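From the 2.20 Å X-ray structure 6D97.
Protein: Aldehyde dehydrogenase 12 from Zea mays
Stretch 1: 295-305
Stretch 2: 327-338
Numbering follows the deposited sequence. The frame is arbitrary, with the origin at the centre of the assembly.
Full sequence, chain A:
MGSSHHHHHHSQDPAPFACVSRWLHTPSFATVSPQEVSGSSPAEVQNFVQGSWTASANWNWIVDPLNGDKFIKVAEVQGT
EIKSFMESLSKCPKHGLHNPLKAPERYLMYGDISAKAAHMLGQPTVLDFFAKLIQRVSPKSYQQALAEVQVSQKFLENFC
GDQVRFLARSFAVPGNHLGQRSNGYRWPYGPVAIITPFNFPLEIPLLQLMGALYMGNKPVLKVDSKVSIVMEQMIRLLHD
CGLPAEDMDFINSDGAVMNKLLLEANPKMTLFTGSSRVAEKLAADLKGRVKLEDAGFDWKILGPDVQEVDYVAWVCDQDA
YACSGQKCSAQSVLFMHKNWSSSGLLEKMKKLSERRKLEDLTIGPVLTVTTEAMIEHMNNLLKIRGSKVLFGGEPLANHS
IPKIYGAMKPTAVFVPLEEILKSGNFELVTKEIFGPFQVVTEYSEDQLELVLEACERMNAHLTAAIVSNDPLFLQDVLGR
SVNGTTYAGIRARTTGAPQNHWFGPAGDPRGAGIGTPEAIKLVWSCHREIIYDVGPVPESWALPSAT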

ATOM      1  N   ALA A 295      -9.193  13.305 -25.996  1.00 50.33           N
ATOM      2  CA  ALA A 295      -9.309  14.746 -25.940  1.00 48.07           C
ATOM      3  C   ALA A 295      -9.839  15.193 -24.580  1.00 54.71           C
ATOM      4  O   ALA A 295     -10.239  14.392 -23.723  1.00 57.93           O
ATOM      5  CB  ALA A 295     -10.216  15.255 -27.060  1.00 28.59           C
ATOM      6  N   GLY A 296      -9.828  16.507 -24.389  1.00 40.40           N
ATOM      7  CA  GLY A 296     -10.407  17.107 -23.207  1.00 47.00           C
ATOM      8  C   GLY A 296     -10.985  18.477 -23.504  1.00 45.99           C
ATOM      9  O   GLY A 296     -10.385  19.254 -24.242  1.00 46.91           O
ATOM     10  N   PHE A 297     -12.165  18.767 -22.957  1.00 41.15           N
ATOM     11  CA  PHE A 297     -12.703  20.120 -22.896  1.00 31.94           C
ATOM     12  C   PHE A 297     -12.659  20.541 -21.441  1.00 35.37           C
ATOM     13  O   PHE A 297     -13.601  20.303 -20.676  1.00 32.17           O
ATOM     14  CB  PHE A 297     -14.122  20.184 -23.489  1.00 28.47           C
ATOM     15  CG  PHE A 297     -14.604  21.570 -23.711  1.00 34.68           C
ATOM     16  CD1 PHE A 297     -14.298  22.248 -24.874  1.00 36.89           C
ATOM     17  CD2 PHE A 297     -15.334  22.217 -22.738  1.00 27.11           C
ATOM     18  CE1 PHE A 297     -14.727  23.555 -25.064  1.00 41.45           C
ATOM     19  CE2 PHE A 297     -15.765  23.518 -22.925  1.00 27.95           C
ATOM     20  CZ  PHE A 297     -15.465  24.185 -24.089  1.00 35.05           C
ATOM     21  N   ASP A 298     -11.569  21.201 -21.057  1.00 38.66           N
ATOM     22  CA  ASP A 298     -11.228  21.443 -19.653  1.00 36.08           C
ATOM     23  C   ASP A 298     -11.750  22.796 -19.181  1.00 33.83           C
ATOM     24  O   ASP A 298     -11.661  23.801 -19.903  1.00 37.35           O
ATOM     25  CB  ASP A 298      -9.714  21.356 -19.503  1.00 36.70           C
ATOM     26  CG  ASP A 298      -9.136  20.211 -20.317  1.00 47.98           C
ATOM     27  OD1 ASP A 298      -9.620  19.088 -20.186  1.00 42.28           O
ATOM     28  OD2 ASP A 298      -8.173  20.426 -21.059  1.00 46.66           O
ATOM     29  N   TRP A 299     -12.327  22.803 -17.988  1.00 33.96           N
ATOM     30  CA  TRP A 299     -13.001  23.963 -17.445  1.00 26.33           C
ATOM     31  C   TRP A 299     -12.242  24.500 -16.243  1.00 29.39           C
ATOM     32  O   TRP A 299     -11.528  23.766 -15.554  1.00 25.93           O
ATOM     33  CB  TRP A 299     -14.463  23.647 -17.042  1.00 28.12           C
ATOM     34  CG  TRP A 299     -14.667  22.382 -16.254  1.00 27.55           C
ATOM     35  CD1 TRP A 299     -15.049  21.162 -16.741  1.00 26.40           C
ATOM     36  CD2 TRP A 299     -14.529  22.221 -14.839  1.00 33.40           C
ATOM     37  NE1 TRP A 299     -15.143  20.252 -15.715  1.00 33.62           N
ATOM     38  CE2 TRP A 299     -14.826  20.876 -14.537  1.00 32.58           C
ATOM     39  CE3 TRP A 299     -14.172  23.083 -13.798  1.00 33.71           C
ATOM     40  CZ2 TRP A 299     -14.779  20.375 -13.239  1.00 37.75           C
ATOM     41  CZ3 TRP A 299     -14.121  22.586 -12.514  1.00 32.07           C
ATOM     42  CH2 TRP A 299     -14.422  21.243 -12.244  1.00 31.62           C
ATOM     43  N   LYS A 300     -12.397  25.801 -16.011  1.00 33.99           N
ATOM     44  CA  LYS A 300     -11.949  26.462 -14.795  1.00 30.14           C
ATOM     45  C   LYS A 300     -13.141  27.185 -14.199  1.00 36.80           C
ATOM     46  O   LYS A 300     -13.820  27.949 -14.895  1.00 33.90           O
ATOM     47  CB  LYS A 300     -10.808  27.443 -15.064  1.00 27.66           C
ATOM     48  CG  LYS A 300     -10.389  28.237 -13.842  1.00 27.41           C
ATOM     49  CD  LYS A 300      -9.183  29.108 -14.143  1.00 26.39           C
ATOM     50  CE  LYS A 300      -7.904  28.285 -14.198  1.00 27.73           C
ATOM     51  NZ  LYS A 300      -6.811  28.995 -14.921  1.00 27.41           N
ATOM     52  N   ILE A 301     -13.414  26.909 -12.930  1.00 29.08           N
ATOM     53  CA  ILE A 301     -14.460  27.582 -12.176  1.00 30.81           C
ATOM     54  C   ILE A 301     -13.788  28.530 -11.197  1.00 30.37           C
ATOM     55  O   ILE A 301     -12.893  28.125 -10.444  1.00 36.18           O
ATOM     56  CB  ILE A 301     -15.361  26.581 -11.433  1.00 34.51           C
ATOM     57  CG1 ILE A 301     -16.107  25.672 -12.412  1.00 35.87           C
ATOM     58  CG2 ILE A 301     -16.345  27.318 -10.552  1.00 31.81           C
ATOM     59  CD1 ILE A 301     -16.861  24.551 -11.719  1.00 37.86           C
ATOM     60  N   LEU A 302     -14.204  29.792 -11.218  1.00 34.42           N
ATOM     61  CA  LEU A 302     -13.782  30.758 -10.215  1.00 30.61           C
ATOM     62  C   LEU A 302     -14.827  30.802  -9.108  1.00 33.07           C
ATOM     63  O   LEU A 302     -16.020  30.984  -9.378  1.00 38.60           O
ATOM     64  CB  LEU A 302     -13.606  32.149 -10.826  1.00 32.23           C
ATOM     65  CG  LEU A 302     -12.717  32.341 -12.058  1.00 32.53           C
ATOM     66  CD1 LEU A 302     -12.661  33.819 -12.417  1.00 35.20           C
ATOM     67  CD2 LEU A 302     -11.317  31.792 -11.841  1.00 32.64           C
ATOM     68  N   GLY A 303     -14.381  30.626  -7.869  1.00 29.70           N
ATOM     69  CA  GLY A 303     -15.271  30.681  -6.738  1.00 31.96           C
ATOM     70  C   GLY A 303     -15.641  32.101  -6.375  1.00 35.00           C
ATOM     71  O   GLY A 303     -15.248  33.077  -7.027  1.00 36.90           O
ATOM     72  N   PRO A 304     -16.423  32.234  -5.300  1.00 37.30           N
ATOM     73  CA  PRO A 304     -16.890  33.569  -4.897  1.00 42.09           C
ATOM     74  C   PRO A 304     -15.831  34.424  -4.221  1.00 37.04           C
ATOM     75  O   PRO A 304     -15.981  35.652  -4.196  1.00 39.63           O
ATOM     76  CB  PRO A 304     -18.039  33.257  -3.932  1.00 32.34           C
ATOM     77  CG  PRO A 304     -17.656  31.947  -3.332  1.00 34.66           C
ATOM     78  CD  PRO A 304     -16.930  31.176  -4.410  1.00 37.17           C
ATOM     79  N   ASP A 305     -14.770  33.829  -3.677  1.00 35.31           N
ATOM     80  CA  ASP A 305     -13.795  34.572  -2.877  1.00 36.75           C
ATOM     81  C   ASP A 305     -12.722  35.153  -3.792  1.00 33.05           C
ATOM     82  O   ASP A 305     -11.728  34.503  -4.120  1.00 41.72           O
ATOM     83  CB  ASP A 305     -13.197  33.674  -1.800  1.00 34.68           C
ATOM     84  CG  ASP A 305     -12.753  32.332  -2.344  1.00 48.11           C
ATOM     85  OD1 ASP A 305     -13.410  31.819  -3.275  1.00 47.59           O
ATOM     86  OD2 ASP A 305     -11.740  31.796  -1.848  1.00 46.33           O
ATOM     87  N   LYS A 327      -2.566  22.033 -25.888  1.00 35.85           N
ATOM     88  CA  LYS A 327      -2.391  21.076 -24.805  1.00 26.05           C
ATOM     89  C   LYS A 327      -3.715  20.364 -24.575  1.00 34.01           C
ATOM     90  O   LYS A 327      -4.771  21.003 -24.577  1.00 28.48           O
ATOM     91  CB  LYS A 327      -1.941  21.769 -23.513  1.00 24.21           C
ATOM     92  CG  LYS A 327      -0.643  22.547 -23.638  1.00 30.37           C
ATOM     93  CD  LYS A 327      -0.252  23.175 -22.308  1.00 29.88           C
ATOM     94  CE  LYS A 327       1.233  23.494 -22.266  1.00 34.70           C
ATOM     95  NZ  LYS A 327       1.609  24.222 -21.032  1.00 39.56           N
ATOM     96  N   CYS A 328      -3.670  19.043 -24.374  1.00 34.52           N
ATOM     97  CA  CYS A 328      -4.902  18.353 -24.005  1.00 38.16           C
ATOM     98  C   CYS A 328      -5.460  18.855 -22.682  1.00 31.24           C
ATOM     99  O   CYS A 328      -6.610  18.540 -22.358  1.00 39.23           O
ATOM    100  CB  CYS A 328      -4.687  16.840 -23.924  1.00 48.39           C
ATOM    101  SG  CYS A 328      -2.980  16.309 -24.182  1.00 63.74           S
ATOM    102  N   SER A 329      -4.679  19.626 -21.925  1.00 33.47           N
ATOM    103  CA  SER A 329      -5.072  20.164 -20.631  1.00 35.33           C
ATOM    104  C   SER A 329      -5.429  21.645 -20.678  1.00 32.89           C
ATOM    105  O   SER A 329      -5.702  22.233 -19.628  1.00 40.63           O
ATOM    106  CB  SER A 329      -3.947  19.941 -19.611  1.00 32.31           C
ATOM    107  OG  SER A 329      -2.736  20.550 -20.032  1.00 37.38           O
ATOM    108  N   ALA A 330      -5.457  22.251 -21.862  1.00 26.80           N
ATOM    109  CA  ALA A 330      -5.599  23.697 -21.963  1.00 30.47           C
ATOM    110  C   ALA A 330      -6.988  24.156 -21.524  1.00 25.91           C
ATOM    111  O   ALA A 330      -7.991  23.455 -21.698  1.00 25.70           O
ATOM    112  CB  ALA A 330      -5.318  24.164 -23.392  1.00 32.55           C
ATOM    113  N   GLN A 331      -7.029  25.351 -20.938  1.00 25.35           N
ATOM    114  CA  GLN A 331      -8.271  25.971 -20.486  1.00 31.38           C
ATOM    115  C   GLN A 331      -9.139  26.315 -21.692  1.00 32.97           C
ATOM    116  O   GLN A 331      -8.783  27.182 -22.497  1.00 36.34           O
ATOM    117  CB  GLN A 331      -7.944  27.215 -19.664  1.00 28.66           C
ATOM    118  CG  GLN A 331      -9.132  28.092 -19.311  1.00 29.15           C
ATOM    119  CD  GLN A 331      -8.761  29.183 -18.321  1.00 30.47           C
ATOM    120  OE1 GLN A 331      -8.071  28.926 -17.335  1.00 25.86           O
ATOM    121  NE2 GLN A 331      -9.207  30.408 -18.585  1.00 33.97           N
ATOM    122  N   SER A 332     -10.278  25.632 -21.826  1.00 27.80           N
ATOM    123  CA  SER A 332     -11.192  25.864 -22.935  1.00 30.94           C
ATOM    124  C   SER A 332     -12.452  26.620 -22.543  1.00 30.75           C
ATOM    125  O   SER A 332     -13.100  27.200 -23.420  1.00 33.85           O
ATOM    126  CB  SER A 332     -11.598  24.533 -23.584  1.00 28.98           C
ATOM    127  OG  SER A 332     -10.508  23.938 -24.269  1.00 29.53           O
ATOM    128  N   VAL A 333     -12.820  26.624 -21.266  1.00 31.14           N
ATOM    129  CA  VAL A 333     -13.963  27.404 -20.810  1.00 34.91           C
ATOM    130  C   VAL A 333     -13.668  27.916 -19.406  1.00 33.03           C
ATOM    131  O   VAL A 333     -12.998  27.249 -18.612  1.00 26.83           O
ATOM    132  CB  VAL A 333     -15.271  26.584 -20.864  1.00 31.64           C
ATOM    133  CG1 VAL A 333     -15.178  25.375 -19.970  1.00 31.99           C
ATOM    134  CG2 VAL A 333     -16.471  27.453 -20.486  1.00 27.84           C
ATOM    135  N   LEU A 334     -14.162  29.120 -19.115  1.00 29.16           N
ATOM    136  CA  LEU A 334     -13.966  29.777 -17.829  1.00 29.63           C
ATOM    137  C   LEU A 334     -15.326  30.180 -17.278  1.00 28.48           C
ATOM    138  O   LEU A 334     -16.012  31.017 -17.874  1.00 32.16           O
ATOM    139  CB  LEU A 334     -13.053  31.000 -17.975  1.00 28.30           C
ATOM    140  CG  LEU A 334     -12.670  31.789 -16.720  1.00 31.02           C
ATOM    141  CD1 LEU A 334     -11.843  30.923 -15.794  1.00 28.15           C
ATOM    142  CD2 LEU A 334     -11.901  33.045 -17.086  1.00 28.52           C
ATOM    143  N   PHE A 335     -15.722  29.578 -16.155  1.00 30.41           N
ATOM    144  CA  PHE A 335     -16.946  29.944 -15.442  1.00 30.50           C
ATOM    145  C   PHE A 335     -16.574  30.979 -14.382  1.00 30.65           C
ATOM    146  O   PHE A 335     -16.026  30.636 -13.332  1.00 30.02           O
ATOM    147  CB  PHE A 335     -17.605  28.723 -14.803  1.00 33.85           C
ATOM    148  CG  PHE A 335     -17.996  27.648 -15.783  1.00 40.94           C
ATOM    149  CD1 PHE A 335     -19.235  27.669 -16.403  1.00 42.15           C
ATOM    150  CD2 PHE A 335     -17.133  26.598 -16.059  1.00 31.96           C
ATOM    151  CE1 PHE A 335     -19.599  26.675 -17.297  1.00 34.12           C
ATOM    152  CE2 PHE A 335     -17.492  25.600 -16.947  1.00 35.57           C
ATOM    153  CZ  PHE A 335     -18.727  25.638 -17.567  1.00 30.37           C
ATOM    154  N   MET A 336     -16.881  32.247 -14.652  1.00 34.76           N
ATOM    155  CA  MET A 336     -16.546  33.340 -13.745  1.00 40.28           C
ATOM    156  C   MET A 336     -17.697  33.595 -12.776  1.00 36.68           C
ATOM    157  O   MET A 336     -18.810  33.922 -13.201  1.00 47.14           O
ATOM    158  CB  MET A 336     -16.242  34.623 -14.519  1.00 33.74           C
ATOM    159  CG  MET A 336     -14.997  34.596 -15.383  1.00 38.75           C
ATOM    160  SD  MET A 336     -14.751  36.218 -16.124  1.00 40.86           S
ATOM    161  CE  MET A 336     -14.824  37.237 -14.652  1.00 41.53           C
ATOM    162  N   HIS A 337     -17.427  33.468 -11.477  1.00 34.52           N
ATOM    163  CA  HIS A 337     -18.391  33.921 -10.485  1.00 35.44           C
ATOM    164  C   HIS A 337     -18.577  35.428 -10.610  1.00 38.40           C
ATOM    165  O   HIS A 337     -17.624  36.165 -10.873  1.00 34.62           O
ATOM    166  CB  HIS A 337     -17.931  33.559  -9.071  1.00 37.52           C
ATOM    167  CG  HIS A 337     -19.002  33.702  -8.031  1.00 41.80           C
ATOM    168  ND1 HIS A 337     -19.516  34.924  -7.651  1.00 42.31           N
ATOM    169  CD2 HIS A 337     -19.657  32.775  -7.293  1.00 41.29           C
ATOM    170  CE1 HIS A 337     -20.442  34.743  -6.726  1.00 43.06           C
ATOM    171  NE2 HIS A 337     -20.547  33.448  -6.490  1.00 42.00           N
ATOM    172  N   LYS A 338     -19.819  35.884 -10.421  1.00 47.25           N
ATOM    173  CA  LYS A 338     -20.144  37.293 -10.641  1.00 45.56           C
ATOM    174  C   LYS A 338     -19.258  38.222  -9.820  1.00 44.89           C
ATOM    175  O   LYS A 338     -18.979  39.350 -10.245  1.00 49.17           O
ATOM    176  CB  LYS A 338     -21.619  37.541 -10.316  1.00 46.80           C
ATOM    177  CG  LYS A 338     -22.174  38.853 -10.849  1.00 55.39           C
ATOM    178  CD  LYS A 338     -23.651  39.001 -10.510  1.00 56.44           C
ATOM    179  CE  LYS A 338     -24.227  40.294 -11.068  1.00 60.36           C
ATOM    180  NZ  LYS A 338     -23.552  41.500 -10.510  1.00 68.75           N
TER
HETATM  181  O   HOH W   1      -9.647  21.921 -23.027  1.00 33.94           O

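Parallel strands are tied by staggered backbone hydrogen bonds, and their side chains decide what surrounds the ladder; aldehyde dehydrogenase 12 offers a compact example, with 848 Å² buried between the stretches. Lys300 brackets Leu334: Lys300 N donates to Val333 O (3.0 Å), and Lys300 O accepts from Phe335 N (2.8 Å). The ladder continues where Leu302 N meets Phe335 O at 2.9 Å, almost perfectly straight. The side chain of Lys300 shares a sheet face with Leu334. Lys300 CD passes Leu334 CD1 at 3.6 Å before Lys300 NZ donates to Gln331 OE1 at 2.7 Å, so a long aliphatic chain can be buried while its ammonium group still finds hydrogen bonds, here and elsewhere in the structure. Across the sheet, the flat ring of Phe335 packs beside Trp299 and Ile301.

Asp298 has the most surface covered by the other stretch, 86 Å². Asp298 O accepts from Ser332 N (3.0 Å) and, weakly, from Val333 N (3.3 Å). Its side chain reaches the turn from Lys327 to Ala330, placing Asp298 OD2 2.8 Å from Cys328 O, while a water accepts from Asp298 N and is hydrogen-bonded to Ser332 OG.

His337 closes the far end. His337 CB lies 3.2 Å from Leu302 O, and the His337 ring receives Pro304 CB over one face, 3.8 Å from the centroid, a CH-pi contact between an aliphatic proline carbon and a flat aromatic ring.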